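PDB 1UPT: golgi autoantigen, golgin subfamily A member 4, which takes part in vesicle trafficking at the Golgi, including endosome-to-Golgi transport, and binds a small GTPase through its GRIP domain. Local coordinates for residues K12-Y17 with K28-V33. Sequence-based numbering, arbitrary orientation.
Sequences KVLFEY and KVITTV
Helix segments 12-17 and 28-33 run roughly antiparallel, their N-to-C directions 144° apart and their axes 10.0 Å apart at closest approach, as the first two helices of the all-helical GRIP domain. Helix 5-18 turns back through a short loop into helix 23-33, so the pair forms a helical hairpin, and the CA atoms of Val-13 and Ile-30 come nearest, 7.1 Å from each other. The interface is wholly apolar, with no hydrogen bond across it, and its centrepiece is the side chain of Ile-30. CG1 of Ile-30 lies anti to its own carbonyl carbon (chi1 -68°), and the extended chain beyond it carries CD1 in among residues of the facing helix. The side chains of Val-13 and Ile-30 pass alongside one another, pointing opposite ways, which brings Val-13 CG1 to 3.5 Å from Ile-30 CG1. The same methyl of Val-13, anti to its backbone N, also meets Val-29 CG1 at 3.8 Å, with the two valines inclined to each other. Leu-14 reaches in with the end of its side chain, lying nearly perpendicular to Ile-30 and placing CD2 3.5 Å from Ile-30 CD1. One turn after Val-13, Tyr-17 points toward the second helix, and its side chain also packs on Glu-48 of helix 38-57, so the third helix borders this end of the hairpin. Two other chains border the contact: an aromatic side chain of a different protein packs on Val-13, and Leu-14 of the second subunit, another copy of this protein, packs on Ile-30. At the tyrosine, Ile-30 CD1 makes an off-centre CH-pi contact, 4.3 Å from the ring centroid and 30° off its normal, with Tyr-17 CG the nearest ring atom at 3.8 Å from that methyl.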
ATOM      1  N   LYS B  12       8.885  -0.222   0.970  1.00 26.66           N
ATOM      2  CA  LYS B  12       9.790  -1.311   0.626  1.00 27.39           C
ATOM      3  C   LYS B  12       9.028  -2.395  -0.151  1.00 26.42           C
ATOM      4  O   LYS B  12       9.460  -2.849  -1.207  1.00 25.89           O
ATOM      5  CB  LYS B  12      10.393  -1.885   1.915  1.00 28.41           C
ATOM      6  CG  LYS B  12      11.142  -3.196   1.743  1.00 31.90           C
ATOM      7  CD  LYS B  12      12.645  -2.993   1.538  1.00 35.50           C
ATOM      8  CE  LYS B  12      13.232  -4.147   0.736  1.00 37.56           C
ATOM      9  NZ  LYS B  12      14.658  -3.925   0.446  1.00 40.45           N
ATOM     10  N   VAL B  13       7.870  -2.760   0.376  1.00 25.21           N
ATOM     11  CA  VAL B  13       7.060  -3.834  -0.185  1.00 25.38           C
ATOM     12  C   VAL B  13       6.420  -3.406  -1.520  1.00 24.45           C
ATOM     13  O   VAL B  13       6.389  -4.163  -2.486  1.00 24.14           O
ATOM     14  CB  VAL B  13       6.008  -4.233   0.857  1.00 25.26           C
ATOM     15  CG1 VAL B  13       4.933  -5.067   0.264  1.00 27.49           C
ATOM     16  CG2 VAL B  13       6.684  -4.923   2.010  1.00 26.82           C
ATOM     17  N   LEU B  14       5.943  -2.177  -1.586  1.00 25.13           N
ATOM     18  CA  LEU B  14       5.275  -1.700  -2.787  1.00 25.59           C
ATOM     19  C   LEU B  14       6.274  -1.468  -3.883  1.00 26.67           C
ATOM     20  O   LEU B  14       5.945  -1.617  -5.039  1.00 27.53           O
ATOM     21  CB  LEU B  14       4.470  -0.430  -2.539  1.00 25.56           C
ATOM     22  CG  LEU B  14       3.048  -0.756  -2.117  1.00 26.70           C
ATOM     23  CD1 LEU B  14       2.446   0.423  -1.460  1.00 28.48           C
ATOM     24  CD2 LEU B  14       2.206  -1.243  -3.298  1.00 27.59           C
ATOM     25  N   PHE B  15       7.504  -1.118  -3.525  1.00 27.38           N
ATOM     26  CA  PHE B  15       8.502  -0.884  -4.540  1.00 28.08           C
ATOM     27  C   PHE B  15       8.804  -2.185  -5.262  1.00 27.41           C
ATOM     28  O   PHE B  15       8.770  -2.221  -6.475  1.00 27.39           O
ATOM     29  CB  PHE B  15       9.771  -0.245  -3.974  1.00 29.06           C
ATOM     30  CG  PHE B  15      10.823  -0.002  -5.024  1.00 31.53           C
ATOM     31  CD1 PHE B  15      10.597   0.905  -6.051  1.00 33.04           C
ATOM     32  CD2 PHE B  15      12.020  -0.712  -5.008  1.00 35.18           C
ATOM     33  CE1 PHE B  15      11.541   1.108  -7.043  1.00 33.94           C
ATOM     34  CE2 PHE B  15      12.981  -0.509  -6.000  1.00 35.79           C
ATOM     35  CZ  PHE B  15      12.736   0.409  -7.023  1.00 34.57           C
ATOM     36  N   GLU B  16       9.058  -3.254  -4.509  1.00 26.54           N
ATOM     37  CA  GLU B  16       9.262  -4.580  -5.116  1.00 26.85           C
ATOM     38  C   GLU B  16       8.057  -5.008  -5.964  1.00 25.32           C
ATOM     39  O   GLU B  16       8.210  -5.424  -7.099  1.00 25.11           O
ATOM     40  CB  GLU B  16       9.576  -5.648  -4.061  1.00 26.88           C
ATOM     41  CG  GLU B  16      10.791  -5.353  -3.190  1.00 29.10           C
ATOM     42  CD  GLU B  16      12.059  -5.301  -4.016  1.00 33.33           C
ATOM     43  OE1 GLU B  16      12.459  -6.369  -4.515  1.00 37.73           O
ATOM     44  OE2 GLU B  16      12.610  -4.198  -4.219  1.00 36.48           O
ATOM     45  N   TYR B  17       6.855  -4.852  -5.432  1.00 25.70           N
ATOM     46  CA  TYR B  17       5.647  -5.233  -6.156  1.00 25.17           C
ATOM     47  C   TYR B  17       5.454  -4.476  -7.479  1.00 25.36           C
ATOM     48  O   TYR B  17       5.197  -5.065  -8.519  1.00 25.01           O
ATOM     49  CB  TYR B  17       4.426  -5.027  -5.264  1.00 25.32           C
ATOM     50  CG  TYR B  17       3.121  -5.373  -5.917  1.00 24.32           C
ATOM     51  CD1 TYR B  17       2.747  -6.687  -6.143  1.00 26.13           C
ATOM     52  CD2 TYR B  17       2.236  -4.376  -6.288  1.00 28.70           C
ATOM     53  CE1 TYR B  17       1.537  -6.992  -6.757  1.00 26.74           C
ATOM     54  CE2 TYR B  17       1.034  -4.675  -6.890  1.00 29.18           C
ATOM     55  CZ  TYR B  17       0.695  -5.973  -7.133  1.00 29.73           C
ATOM     56  OH  TYR B  17      -0.522  -6.216  -7.716  1.00 33.01           O
ATOM     57  N   LYS B  28       0.364 -10.614  -1.044  1.00 18.81           N
ATOM     58  CA  LYS B  28      -0.047 -11.073   0.287  1.00 19.79           C
ATOM     59  C   LYS B  28       0.319 -10.071   1.396  1.00 19.30           C
ATOM     60  O   LYS B  28      -0.485  -9.768   2.283  1.00 19.47           O
ATOM     61  CB  LYS B  28       0.580 -12.416   0.623  1.00 19.52           C
ATOM     62  CG  LYS B  28       0.041 -13.535  -0.222  1.00 22.12           C
ATOM     63  CD  LYS B  28       0.895 -14.791  -0.123  1.00 27.30           C
ATOM     64  CE  LYS B  28       0.553 -15.609   1.082  1.00 30.61           C
ATOM     65  NZ  LYS B  28       1.232 -16.954   0.925  1.00 34.98           N
ATOM     66  N   VAL B  29       1.548  -9.580   1.363  1.00 19.42           N
ATOM     67  CA  VAL B  29       1.973  -8.651   2.388  1.00 20.78           C
ATOM     68  C   VAL B  29       1.121  -7.348   2.368  1.00 20.43           C
ATOM     69  O   VAL B  29       0.680  -6.884   3.401  1.00 20.00           O
ATOM     70  CB  VAL B  29       3.440  -8.240   2.226  1.00 21.49           C
ATOM     71  CG1 VAL B  29       3.797  -7.190   3.249  1.00 21.97           C
ATOM     72  CG2 VAL B  29       4.385  -9.436   2.363  1.00 21.88           C
ATOM     73  N   ILE B  30       0.912  -6.779   1.189  1.00 20.13           N
ATOM     74  CA  ILE B  30       0.222  -5.506   1.057  1.00 21.70           C
ATOM     75  C   ILE B  30      -1.207  -5.655   1.552  1.00 20.45           C
ATOM     76  O   ILE B  30      -1.679  -4.814   2.299  1.00 20.55           O
ATOM     77  CB  ILE B  30       0.212  -5.004  -0.401  1.00 22.30           C
ATOM     78  CG1 ILE B  30       1.624  -4.622  -0.868  1.00 24.06           C
ATOM     79  CG2 ILE B  30      -0.744  -3.837  -0.554  1.00 23.20           C
ATOM     80  CD1 ILE B  30       1.792  -4.612  -2.397  1.00 24.79           C
ATOM     81  N   THR B  31      -1.883  -6.730   1.149  1.00 20.42           N
ATOM     82  CA  THR B  31      -3.268  -6.928   1.570  1.00 20.59           C
ATOM     83  C   THR B  31      -3.416  -7.183   3.090  1.00 20.99           C
ATOM     84  O   THR B  31      -4.454  -6.828   3.660  1.00 20.68           O
ATOM     85  CB  THR B  31      -3.986  -8.003   0.749  1.00 20.26           C
ATOM     86  OG1 THR B  31      -3.235  -9.222   0.763  1.00 19.82           O
ATOM     87  CG2 THR B  31      -4.044  -7.598  -0.720  1.00 20.17           C
ATOM     88  N   THR B  32      -2.383  -7.748   3.716  1.00 19.91           N
ATOM     89  CA  THR B  32      -2.339  -7.939   5.177  1.00 20.84           C
ATOM     90  C   THR B  32      -2.071  -6.638   5.933  1.00 20.94           C
ATOM     91  O   THR B  32      -2.810  -6.298   6.873  1.00 22.04           O
ATOM     92  CB  THR B  32      -1.261  -8.977   5.540  1.00 20.94           C
ATOM     93  OG1 THR B  32      -1.599 -10.249   4.972  1.00 21.19           O
ATOM     94  CG2 THR B  32      -1.201  -9.271   7.066  1.00 21.97           C
ATOM     95  N   VAL B  33      -1.037  -5.915   5.522  1.00 20.75           N
ATOM     96  CA  VAL B  33      -0.662  -4.648   6.162  1.00 21.85           C
ATOM     97  C   VAL B  33      -1.852  -3.680   6.166  1.00 21.76           C
ATOM     98  O   VAL B  33      -2.137  -3.051   7.187  1.00 21.97           O
ATOM     99  CB  VAL B  33       0.550  -3.960   5.473  1.00 21.26           C
ATOM    100  CG1 VAL B  33       0.756  -2.528   6.014  1.00 23.76           C
ATOM    101  CG2 VAL B  33       1.830  -4.775   5.626  1.00 22.94           C
TER